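Local coordinates for protein Rho guanyl nucleotide exchange factor (Rom2), putative (Aspergillus fumigatus Af293, PDB 5O51) that probably promotes guanine-nucleotide exchange on Rho-type GTPases, this chain being its CNH domain, a seven-bladed beta-propeller, at residues T138-P144 / L168-Y174; F115-G121 / S180-F185; M302-R308 / Y319-D323; F16-V22 / E322-D328. All coordinates share one frame. Numbering follows the deposited sequence.

How the contacts relate
The chain folds into seven four-stranded antiparallel blades, a beta-propeller. Contact 1 joins strands 137-143 and 169-176, third and fourth in the blade 115-176. Contact 2 sets the innermost strand of that blade beside 180-186 of the next; the two centres are about 12 Å apart, and strand 169-176 leads straight into 180-186. Contacts 3 and 4 lie together at the last blade, about 10 Å between centres, sharing E322 and D323 of strand 317-323 and touching through R308 and D328. Contact 1's centre lies about 35 and 37 Å from theirs, across the chain's centre. Along the sequence contact 4 spans all the others, bringing residues near both ends together; strand 8-12 completes the last blade, closing the ring.

Contact 1. Residues T138-P144 / L168-Y174; sequences TIKVYEP and LKPFKEY
Two strands, 138-143 and 169-174, run antiparallel with a strong twist: the segment axes come within 4.5 Å at 134° between their N-to-C directions. I139 faces Y174 as a hydrogen-bonded pair (I139 N to Y174 O 3.1 Å, Y174 N to I139 O 2.8 Å), K140 and E173 form a non-hydrogen-bonded pair, and E143 with K169 is hydrogen-bonded again (E143 N to K169 O 2.9 Å, K169 N to E143 O 3.0 Å). Between them V141 N reaches K172 O at 2.9 Å, while Y142 already faces P170, so F171 is one residue extra; its psi of -63° breaks the extended run. On the face of I139 and Y174, V141 meets two ring edges, CG1 to F171 CD2 at 3.9 Å and CG2 to Y174 CE1 at 3.7 Å. Y142, chi1 m, lays CE2 3.8 Å from P170 CG. E143 and K169 both take chi1 p and lie side by side with their aliphatic parts in contact, CG to CG 3.6 Å. This is the outer edge of a propeller blade, 169-176 being its outermost strand. The chemistry is mostly backbone pairing over an apolar patch: K169 NZ donates a hydrogen bond to P144 O at 2.8 Å, and the carboxylate of E143 turns to R124, so the neighbouring lysine and glutamate touch through carbon.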
# COMPACT_ATOMS: atom_id res chain seq x y z
N THR A 138 -0.49 16.90 -6.69
CA THR A 138 -1.88 17.33 -6.75
C THR A 138 -2.74 16.19 -6.25
O THR A 138 -2.62 15.06 -6.78
CB THR A 138 -2.29 17.63 -8.18
OG1 THR A 138 -1.40 18.63 -8.70
CG2 THR A 138 -3.78 18.07 -8.25
N ILE A 139 -3.59 16.47 -5.27
CA ILE A 139 -4.40 15.45 -4.64
C ILE A 139 -5.89 15.66 -4.92
O ILE A 139 -6.42 16.71 -4.59
CB ILE A 139 -4.23 15.46 -3.11
CG1 ILE A 139 -2.83 14.99 -2.70
CG2 ILE A 139 -5.26 14.56 -2.46
CD1 ILE A 139 -1.86 16.10 -2.42
N LYS A 140 -6.57 14.62 -5.40
CA LYS A 140 -8.00 14.68 -5.66
C LYS A 140 -8.73 13.64 -4.83
O LYS A 140 -8.23 12.53 -4.64
CB LYS A 140 -8.30 14.46 -7.12
CG LYS A 140 -7.91 15.60 -8.03
CD LYS A 140 -8.85 15.66 -9.23
CE LYS A 140 -8.30 16.53 -10.34
NZ LYS A 140 -8.53 15.93 -11.69
N VAL A 141 -9.92 13.99 -4.36
CA VAL A 141 -10.64 13.20 -3.37
C VAL A 141 -12.04 12.89 -3.93
O VAL A 141 -12.54 13.68 -4.69
CB VAL A 141 -10.62 13.98 -2.05
CG1 VAL A 141 -11.21 13.17 -0.92
CG2 VAL A 141 -9.19 14.43 -1.75
N TYR A 142 -12.63 11.72 -3.66
CA TYR A 142 -13.88 11.26 -4.35
C TYR A 142 -14.82 10.55 -3.44
O TYR A 142 -14.39 9.87 -2.53
CB TYR A 142 -13.57 10.25 -5.46
CG TYR A 142 -12.90 10.86 -6.65
CD1 TYR A 142 -11.54 11.11 -6.62
CD2 TYR A 142 -13.61 11.20 -7.79
CE1 TYR A 142 -10.89 11.71 -7.68
CE2 TYR A 142 -12.98 11.81 -8.85
CZ TYR A 142 -11.61 12.05 -8.79
OH TYR A 142 -10.92 12.62 -9.83
N GLU A 143 -16.12 10.63 -3.73
CA GLU A 143 -17.13 10.05 -2.84
C GLU A 143 -18.13 9.20 -3.62
O GLU A 143 -18.39 9.49 -4.77
CB GLU A 143 -17.85 11.17 -2.05
CG GLU A 143 -18.60 12.23 -2.88
CD GLU A 143 -19.03 13.49 -2.08
OE1 GLU A 143 -19.09 13.46 -0.83
OE2 GLU A 143 -19.31 14.54 -2.72
N PRO A 144 -18.67 8.12 -3.02
CA PRO A 144 -19.70 7.30 -3.66
C PRO A 144 -20.89 8.01 -4.33
O PRO A 144 -21.52 8.89 -3.74
CB PRO A 144 -20.19 6.43 -2.51
CG PRO A 144 -18.93 6.13 -1.78
CD PRO A 144 -18.16 7.44 -1.82
N LEU A 168 -18.80 6.94 -8.68
CA LEU A 168 -17.96 7.93 -7.96
C LEU A 168 -17.95 9.35 -8.51
O LEU A 168 -17.60 9.57 -9.67
CB LEU A 168 -16.48 7.50 -7.94
CG LEU A 168 -15.94 6.44 -6.97
CD1 LEU A 168 -14.45 6.34 -7.26
CD2 LEU A 168 -16.19 6.74 -5.48
N LYS A 169 -18.21 10.32 -7.63
CA LYS A 169 -18.24 11.75 -7.98
C LYS A 169 -17.09 12.49 -7.25
O LYS A 169 -16.78 12.16 -6.09
CB LYS A 169 -19.61 12.36 -7.62
CG LYS A 169 -20.07 12.23 -6.16
CD LYS A 169 -21.53 12.64 -5.92
CE LYS A 169 -22.53 11.65 -6.51
NZ LYS A 169 -22.37 10.25 -6.02
N PRO A 170 -16.43 13.48 -7.93
CA PRO A 170 -15.40 14.29 -7.23
C PRO A 170 -15.96 15.06 -6.03
O PRO A 170 -17.17 15.08 -5.81
CB PRO A 170 -14.88 15.26 -8.31
CG PRO A 170 -15.30 14.66 -9.61
CD PRO A 170 -16.57 13.89 -9.34
N PHE A 171 -15.07 15.69 -5.27
CA PHE A 171 -15.44 16.25 -3.98
C PHE A 171 -14.53 17.42 -3.53
O PHE A 171 -15.01 18.53 -3.36
CB PHE A 171 -15.51 15.11 -2.96
CG PHE A 171 -15.52 15.57 -1.54
CD1 PHE A 171 -16.49 16.46 -1.09
CD2 PHE A 171 -14.56 15.13 -0.64
CE1 PHE A 171 -16.51 16.90 0.22
CE2 PHE A 171 -14.56 15.56 0.67
CZ PHE A 171 -15.54 16.44 1.11
N LYS A 172 -13.24 17.17 -3.32
CA LYS A 172 -12.29 18.22 -2.93
C LYS A 172 -10.95 17.96 -3.58
O LYS A 172 -10.62 16.81 -3.87
CB LYS A 172 -12.09 18.24 -1.40
CG LYS A 172 -13.35 18.40 -0.55
CD LYS A 172 -13.86 19.84 -0.45
CE LYS A 172 -13.30 20.55 0.78
NZ LYS A 172 -13.65 21.99 0.84
N GLU A 173 -10.18 19.01 -3.78
CA GLU A 173 -8.85 18.94 -4.43
C GLU A 173 -7.86 19.67 -3.55
O GLU A 173 -8.27 20.46 -2.71
CB GLU A 173 -8.93 19.56 -5.81
CG GLU A 173 -7.65 19.42 -6.62
CD GLU A 173 -7.79 19.87 -8.06
OE1 GLU A 173 -8.85 19.62 -8.68
OE2 GLU A 173 -6.83 20.47 -8.56
N TYR A 174 -6.56 19.40 -3.69
CA TYR A 174 -5.51 20.07 -2.89
C TYR A 174 -4.24 20.17 -3.71
O TYR A 174 -4.05 19.44 -4.69
CB TYR A 174 -5.18 19.35 -1.54
CG TYR A 174 -6.39 19.05 -0.68
CD1 TYR A 174 -7.25 18.01 -1.03
CD2 TYR A 174 -6.69 19.80 0.46
CE1 TYR A 174 -8.37 17.72 -0.29
CE2 TYR A 174 -7.82 19.52 1.22
CZ TYR A 174 -8.66 18.47 0.83
OH TYR A 174 -9.81 18.11 1.51

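Contact 2. Residues F115-G121 / S180-F185; sequences FFKAGIG and SSSIHF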
# COMPACT_ATOMS: atom_id res chain seq x y z
N PHE A 115 -0.35 7.44 -7.91
CA PHE A 115 -0.85 6.46 -6.92
C PHE A 115 -2.22 6.87 -6.37
O PHE A 115 -2.74 7.95 -6.73
CB PHE A 115 0.15 6.09 -5.79
CG PHE A 115 0.60 7.23 -4.90
CD1 PHE A 115 1.70 8.01 -5.26
CD2 PHE A 115 0.03 7.44 -3.66
CE1 PHE A 115 2.16 9.03 -4.43
CE2 PHE A 115 0.49 8.45 -2.82
CZ PHE A 115 1.55 9.25 -3.20
N PHE A 116 -2.84 5.96 -5.63
CA PHE A 116 -4.08 6.23 -4.95
C PHE A 116 -4.23 5.56 -3.59
O PHE A 116 -3.50 4.64 -3.27
CB PHE A 116 -5.24 5.89 -5.86
CG PHE A 116 -5.61 4.42 -5.92
CD1 PHE A 116 -6.53 3.88 -5.03
CD2 PHE A 116 -5.11 3.60 -6.94
CE1 PHE A 116 -6.93 2.55 -5.13
CE2 PHE A 116 -5.51 2.27 -7.05
CZ PHE A 116 -6.45 1.75 -6.14
N LYS A 117 -5.22 6.00 -2.82
CA LYS A 117 -5.56 5.40 -1.55
C LYS A 117 -7.08 5.51 -1.24
O LYS A 117 -7.69 6.58 -1.34
CB LYS A 117 -4.75 6.08 -0.47
CG LYS A 117 -4.93 5.49 0.90
CD LYS A 117 -4.09 4.26 1.06
CE LYS A 117 -4.47 3.47 2.31
NZ LYS A 117 -4.53 4.33 3.52
N ALA A 118 -7.68 4.38 -0.89
CA ALA A 118 -9.09 4.32 -0.52
C ALA A 118 -9.17 3.99 0.93
O ALA A 118 -8.71 2.90 1.34
CB ALA A 118 -9.80 3.22 -1.29
N GLY A 119 -9.77 4.89 1.71
CA GLY A 119 -10.03 4.62 3.11
C GLY A 119 -11.27 5.30 3.64
O GLY A 119 -11.84 6.19 2.98
N ILE A 120 -11.66 4.90 4.84
CA ILE A 120 -12.71 5.61 5.57
C ILE A 120 -12.10 6.93 6.07
O ILE A 120 -11.01 6.96 6.65
CB ILE A 120 -13.33 4.79 6.74
CG1 ILE A 120 -13.64 3.32 6.35
CG2 ILE A 120 -14.61 5.49 7.23
CD1 ILE A 120 -12.66 2.31 6.92
N GLY A 121 -12.80 8.02 5.81
CA GLY A 121 -12.29 9.34 6.10
C GLY A 121 -13.52 10.16 5.88
O GLY A 121 -14.10 10.15 4.78
N SER A 180 5.62 13.57 -3.34
CA SER A 180 4.92 12.73 -2.34
C SER A 180 5.16 11.23 -2.52
O SER A 180 4.95 10.71 -3.60
CB SER A 180 3.43 12.97 -2.38
OG SER A 180 3.14 14.27 -1.96
N SER A 181 5.61 10.57 -1.43
CA SER A 181 5.77 9.10 -1.31
C SER A 181 4.46 8.36 -0.98
O SER A 181 4.23 7.30 -1.52
CB SER A 181 6.75 8.73 -0.19
OG SER A 181 8.04 9.29 -0.36
N SER A 182 3.62 8.90 -0.10
CA SER A 182 2.49 8.14 0.42
C SER A 182 1.33 8.98 0.96
O SER A 182 1.47 10.16 1.19
CB SER A 182 3.01 7.28 1.55
OG SER A 182 3.50 8.06 2.62
N ILE A 183 0.21 8.34 1.22
CA ILE A 183 -0.93 9.03 1.82
C ILE A 183 -1.75 8.18 2.81
O ILE A 183 -2.02 7.03 2.59
CB ILE A 183 -1.81 9.66 0.70
CG1 ILE A 183 -2.63 10.81 1.23
CG2 ILE A 183 -2.71 8.61 0.03
CD1 ILE A 183 -3.17 11.69 0.13
N HIS A 184 -2.17 8.79 3.91
CA HIS A 184 -2.83 8.09 5.02
C HIS A 184 -4.04 8.89 5.51
O HIS A 184 -4.01 10.12 5.55
CB HIS A 184 -1.82 7.87 6.19
CG HIS A 184 -0.58 7.15 5.75
ND1 HIS A 184 -0.49 5.78 5.76
CD2 HIS A 184 0.55 7.61 5.18
CE1 HIS A 184 0.67 5.42 5.24
NE2 HIS A 184 1.32 6.52 4.87
N PHE A 185 -5.11 8.18 5.81
CA PHE A 185 -6.30 8.78 6.41
C PHE A 185 -6.13 8.79 7.90
O PHE A 185 -5.95 7.71 8.47
CB PHE A 185 -7.52 7.96 6.05
CG PHE A 185 -7.91 8.10 4.61
CD1 PHE A 185 -8.62 9.24 4.18
CD2 PHE A 185 -7.54 7.14 3.68
CE1 PHE A 185 -8.99 9.36 2.84
CE2 PHE A 185 -7.90 7.26 2.35
CZ PHE A 185 -8.63 8.36 1.93
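Adjacent blades of the propeller meet here through their innermost strands, 115-120 and 180-185, which run nearly parallel (12°) but 7.5 Å apart at closest, with no hydrogen bond between them. Side chains fill the gap. F115, chi1 p, swings its ring over the start of the other strand: CE1 meets S180 O at the ring edge, 3.4 Å away, and S181 O lies over one face, 3.7 Å from CZ. That strand carries a classic beta bulge, S181 and S182 both facing G193. K117 has chi1 t and chi2 p, so its aliphatic chain passes I183 and F185; CB is 3.3 Å from I183 CG2 and CG 3.7 Å from F185 CE2. F185, chi1 m, buries the most surface, sending its ring into the space beside G119 and G121, where a CB on either glycine would collide with it. The ring is held tightly against the backbone: G119 O lies over its face, and CE2 of F185 comes to 3.1 Å from G119 N.

Contact 3. Residues M302-R308 / Y319-D323; sequences MTGKNIR and YAYED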
# COMPACT_ATOMS: atom_id res chain seq x y z
N MET A 302 15.44 -11.94 5.89
CA MET A 302 15.11 -12.94 4.78
C MET A 302 15.60 -12.35 3.45
O MET A 302 15.04 -11.34 2.98
CB MET A 302 13.61 -13.20 4.76
CG MET A 302 12.95 -13.57 6.09
SD MET A 302 11.09 -13.57 6.09
CE MET A 302 10.83 -14.99 4.99
N THR A 303 16.67 -12.87 2.86
CA THR A 303 17.25 -12.24 1.67
C THR A 303 16.50 -12.71 0.41
O THR A 303 15.82 -13.68 0.47
CB THR A 303 18.74 -12.54 1.52
OG1 THR A 303 18.90 -13.95 1.54
CG2 THR A 303 19.51 -12.00 2.71
N GLY A 304 16.62 -11.98 -0.69
CA GLY A 304 16.07 -12.39 -1.96
C GLY A 304 16.28 -11.33 -2.98
O GLY A 304 17.12 -10.43 -2.83
N LYS A 305 15.49 -11.41 -4.02
CA LYS A 305 15.63 -10.53 -5.17
C LYS A 305 14.28 -9.97 -5.67
O LYS A 305 13.33 -10.68 -5.80
CB LYS A 305 16.37 -11.34 -6.24
CG LYS A 305 17.09 -10.43 -7.20
CD LYS A 305 17.44 -11.12 -8.50
CE LYS A 305 17.54 -10.06 -9.60
NZ LYS A 305 18.17 -10.59 -10.84
N ASN A 306 14.21 -8.67 -5.89
CA ASN A 306 13.00 -7.99 -6.33
C ASN A 306 11.80 -8.39 -5.42
O ASN A 306 10.76 -8.84 -5.88
CB ASN A 306 12.73 -8.27 -7.83
CG ASN A 306 11.63 -7.38 -8.44
OD1 ASN A 306 11.25 -6.34 -7.90
ND2 ASN A 306 11.12 -7.79 -9.60
N ILE A 307 11.97 -8.21 -4.12
CA ILE A 307 10.91 -8.45 -3.13
C ILE A 307 9.96 -7.29 -3.15
O ILE A 307 10.43 -6.18 -3.12
CB ILE A 307 11.47 -8.59 -1.70
CG1 ILE A 307 12.33 -9.85 -1.62
CG2 ILE A 307 10.25 -8.53 -0.69
CD1 ILE A 307 13.28 -9.94 -0.41
N ARG A 308 8.66 -7.54 -3.27
CA ARG A 308 7.59 -6.50 -3.31
C ARG A 308 6.54 -6.90 -2.24
O ARG A 308 5.95 -8.00 -2.36
CB ARG A 308 6.86 -6.56 -4.67
CG ARG A 308 7.66 -6.07 -5.85
CD ARG A 308 7.41 -6.91 -7.12
NE ARG A 308 8.24 -8.10 -7.14
CZ ARG A 308 8.04 -9.22 -7.80
NH1 ARG A 308 6.97 -9.44 -8.56
NH2 ARG A 308 8.93 -10.17 -7.68
N TYR A 319 3.36 -11.31 -0.26
CA TYR A 319 4.49 -10.67 -0.92
C TYR A 319 4.97 -11.52 -2.08
O TYR A 319 4.58 -12.65 -2.17
CB TYR A 319 5.62 -10.35 0.09
CG TYR A 319 6.43 -11.54 0.55
CD1 TYR A 319 5.93 -12.44 1.45
CD2 TYR A 319 7.71 -11.79 0.03
CE1 TYR A 319 6.65 -13.58 1.85
CE2 TYR A 319 8.46 -12.90 0.43
CZ TYR A 319 7.91 -13.78 1.38
OH TYR A 319 8.63 -14.91 1.82
N ALA A 320 5.71 -10.90 -3.02
CA ALA A 320 6.34 -11.59 -4.15
C ALA A 320 7.86 -11.45 -4.19
O ALA A 320 8.39 -10.45 -3.73
CB ALA A 320 5.73 -11.09 -5.48
N TYR A 321 8.52 -12.43 -4.79
CA TYR A 321 9.97 -12.41 -5.00
C TYR A 321 10.35 -13.21 -6.25
O TYR A 321 9.61 -14.14 -6.65
CB TYR A 321 10.70 -12.89 -3.73
CG TYR A 321 10.45 -14.35 -3.35
CD1 TYR A 321 9.44 -14.68 -2.49
CD2 TYR A 321 11.24 -15.39 -3.83
CE1 TYR A 321 9.19 -15.97 -2.13
CE2 TYR A 321 10.98 -16.72 -3.49
CZ TYR A 321 9.93 -16.98 -2.64
OH TYR A 321 9.58 -18.24 -2.20
N GLU A 322 11.48 -12.87 -6.87
CA GLU A 322 12.05 -13.63 -8.03
C GLU A 322 12.86 -14.80 -7.51
O GLU A 322 13.64 -14.66 -6.59
CB GLU A 322 13.07 -12.83 -8.83
CG GLU A 322 12.56 -11.62 -9.51
CD GLU A 322 13.59 -10.86 -10.35
OE1 GLU A 322 14.78 -11.31 -10.47
OE2 GLU A 322 13.17 -9.78 -10.88
N ASP A 323 12.75 -15.93 -8.17
CA ASP A 323 13.55 -17.09 -7.86
C ASP A 323 14.19 -17.59 -9.16
O ASP A 323 13.81 -17.12 -10.25
CB ASP A 323 12.63 -18.13 -7.25
CG ASP A 323 13.30 -18.96 -6.21
OD1 ASP A 323 14.56 -18.96 -6.14
OD2 ASP A 323 12.54 -19.63 -5.48
O HOH W 1 14.38 -14.13 -4.16
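E322, R308 and A320 carry most of this contact. E322, chi1 m and chi2 t, stretches its carboxylate across to the corner where the chain leaves one blade for the next. There OE2 accepts from N306 ND2 at 3.1 Å and OE1 forms a long, weak salt bridge with K305 NZ at 3.5 Å. Its backbone joins in as well: E322 N donates to K305 O (3.1 Å), and a water links K305 N (2.9 Å) to E322 O (2.6 Å). N306, with phi/psi of 50/54°, makes the corner and leaves its carbonyl pointing at the arginine: R308 NE and NH2 both donate to N306 O at 2.9 Å. Folded back in this way, the guanidinium lies with one face over A320, NH1 3.7 Å from CB, while its remaining polar reach goes to D328 and to V22 O. A320 is the backbone partner of R308 in an antiparallel hydrogen-bonded pair, R308 N to A320 O and A320 N to R308 O both 3.0 Å. On the other side of the sheet I307 packs CG1 on Y321 CB (4.0 Å) and CG2 on Y319 CD2 (4.2 Å). Strands 307-312 and 317-323 are thus a beta hairpin, the two inner strands of the last blade, entered by the blade-to-blade connection from outer strand 298-303 that is typical of beta-propellers.

Contact 4. Residues F16-V22 / E322-D328; sequences FTSANRV and EDEGGED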
# COMPACT_ATOMS: atom_id res chain seq x y z
N PHE A 16 3.29 -17.29 -12.78
CA PHE A 16 3.82 -15.96 -13.14
C PHE A 16 5.33 -16.15 -13.31
O PHE A 16 5.96 -16.97 -12.58
CB PHE A 16 3.49 -14.91 -12.06
CG PHE A 16 2.03 -14.62 -11.93
CD1 PHE A 16 1.36 -13.84 -12.86
CD2 PHE A 16 1.29 -15.16 -10.84
CE1 PHE A 16 -0.03 -13.62 -12.75
CE2 PHE A 16 -0.06 -14.94 -10.73
CZ PHE A 16 -0.73 -14.16 -11.65
N THR A 17 5.91 -15.45 -14.27
CA THR A 17 7.29 -15.69 -14.72
C THR A 17 7.92 -14.38 -15.02
O THR A 17 7.27 -13.30 -14.98
CB THR A 17 7.45 -16.67 -15.96
OG1 THR A 17 7.09 -16.05 -17.19
CG2 THR A 17 6.65 -17.96 -15.82
N SER A 18 9.22 -14.48 -15.36
CA SER A 18 9.96 -13.36 -15.91
C SER A 18 9.24 -12.70 -17.13
O SER A 18 9.43 -11.53 -17.40
CB SER A 18 11.41 -13.78 -16.30
OG SER A 18 11.42 -14.89 -17.22
N ALA A 19 8.39 -13.42 -17.86
CA ALA A 19 7.60 -12.72 -18.92
C ALA A 19 6.71 -11.58 -18.37
O ALA A 19 6.53 -10.56 -19.02
CB ALA A 19 6.77 -13.72 -19.77
N ASN A 20 6.12 -11.77 -17.18
CA ASN A 20 4.97 -10.92 -16.83
C ASN A 20 4.77 -11.15 -15.31
O ASN A 20 4.00 -12.02 -14.88
CB ASN A 20 3.76 -11.30 -17.75
CG ASN A 20 2.49 -10.57 -17.40
OD1 ASN A 20 1.48 -11.18 -16.99
ND2 ASN A 20 2.51 -9.27 -17.56
N ARG A 21 5.55 -10.40 -14.54
CA ARG A 21 5.60 -10.54 -13.07
C ARG A 21 4.33 -9.97 -12.41
O ARG A 21 3.61 -9.08 -12.99
CB ARG A 21 6.87 -9.79 -12.54
CG ARG A 21 8.19 -10.46 -13.01
CD ARG A 21 9.46 -10.06 -12.20
NE ARG A 21 10.65 -10.75 -12.76
CZ ARG A 21 11.01 -12.04 -12.55
NH1 ARG A 21 10.36 -12.87 -11.71
NH2 ARG A 21 12.07 -12.51 -13.17
N VAL A 22 4.12 -10.35 -11.16
CA VAL A 22 3.06 -9.73 -10.34
C VAL A 22 3.45 -8.31 -9.88
O VAL A 22 4.38 -8.14 -9.10
CB VAL A 22 2.74 -10.63 -9.12
CG1 VAL A 22 1.69 -10.01 -8.22
CG2 VAL A 22 2.22 -11.98 -9.60
N GLU A 322 11.48 -12.87 -6.87
CA GLU A 322 12.05 -13.63 -8.03
C GLU A 322 12.86 -14.80 -7.51
O GLU A 322 13.64 -14.66 -6.59
CB GLU A 322 13.07 -12.83 -8.83
CG GLU A 322 12.56 -11.62 -9.51
CD GLU A 322 13.59 -10.86 -10.35
OE1 GLU A 322 14.78 -11.31 -10.47
OE2 GLU A 322 13.17 -9.78 -10.88
N ASP A 323 12.75 -15.93 -8.17
CA ASP A 323 13.55 -17.09 -7.86
C ASP A 323 14.19 -17.59 -9.16
O ASP A 323 13.81 -17.12 -10.25
CB ASP A 323 12.63 -18.13 -7.25
CG ASP A 323 13.30 -18.96 -6.21
OD1 ASP A 323 14.56 -18.96 -6.14
OD2 ASP A 323 12.54 -19.63 -5.48
N GLU A 324 15.13 -18.51 -9.12
CA GLU A 324 15.79 -18.87 -10.41
C GLU A 324 14.94 -19.88 -11.25
O GLU A 324 13.97 -20.44 -10.76
CB GLU A 324 17.16 -19.44 -10.13
CG GLU A 324 17.10 -20.93 -9.81
CD GLU A 324 18.43 -21.50 -9.32
OE1 GLU A 324 19.10 -20.81 -8.49
OE2 GLU A 324 18.80 -22.65 -9.77
N GLY A 325 15.14 -20.00 -12.55
CA GLY A 325 14.94 -18.92 -13.45
C GLY A 325 13.72 -19.15 -14.36
O GLY A 325 13.29 -20.26 -14.65
N GLY A 326 13.08 -18.11 -14.84
CA GLY A 326 12.80 -16.94 -14.13
C GLY A 326 11.38 -17.18 -13.63
O GLY A 326 10.43 -16.94 -14.36
N GLU A 327 11.28 -17.70 -12.40
CA GLU A 327 10.02 -17.82 -11.69
C GLU A 327 9.74 -16.52 -10.93
O GLU A 327 10.67 -15.86 -10.48
CB GLU A 327 10.09 -19.04 -10.77
CG GLU A 327 10.41 -20.35 -11.50
CD GLU A 327 9.83 -21.58 -10.78
OE1 GLU A 327 10.12 -21.81 -9.57
OE2 GLU A 327 9.05 -22.32 -11.41
N ASP A 328 8.46 -16.12 -10.83
CA ASP A 328 8.03 -15.06 -9.95
C ASP A 328 7.21 -15.84 -8.91
O ASP A 328 6.39 -16.65 -9.28
CB ASP A 328 7.12 -14.05 -10.60
CG ASP A 328 7.23 -12.65 -10.01
OD1 ASP A 328 8.36 -12.18 -9.72
OD2 ASP A 328 6.18 -11.96 -9.90
O HOH W 2 3.97 -17.86 -9.99
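The G325-G326 peptide bond is cis without a proline, which is rare, in the turn joining strands 317-323 and 327-333. G326 presents its carbonyl to the loop 16-22: S18 N donates to G326 O at 2.9 Å, and D328 N donates to F16 O at 3.2 Å, two bonds that make a single backbone bridge around T17 and E327. The fit is tight, since a CB on G326 would fall 2.8 Å from S18 CB. Beyond the bridge the loop folds into a type I turn from T17 to N20, closed by N20 N to T17 O (2.9 Å), with T17 OG1 accepting from A19 N at 3.0 Å as an ST turn. That turn brings R21 back to the hairpin. R21 NH1 reaches D328 OD1 at 2.9 Å, a hydrogen-bonded salt bridge, and E327 O at 3.2 Å, both at the guanidinium edge. E322 OE2 sits over the guanidinium face, 3.3 Å from R21 NE, a weak attraction of charges alone, and takes its hydrogen bond from N306 instead. D328 OD2 accepts from V22 N at 2.9 Å, while OD1 has a second salt bridge to R308. A water joins F16 N (2.9 Å) to D328 O (2.8 Å). The buried charge of D328 is therefore met by two arginines, and this network ties the loop leading into the first blade to the last.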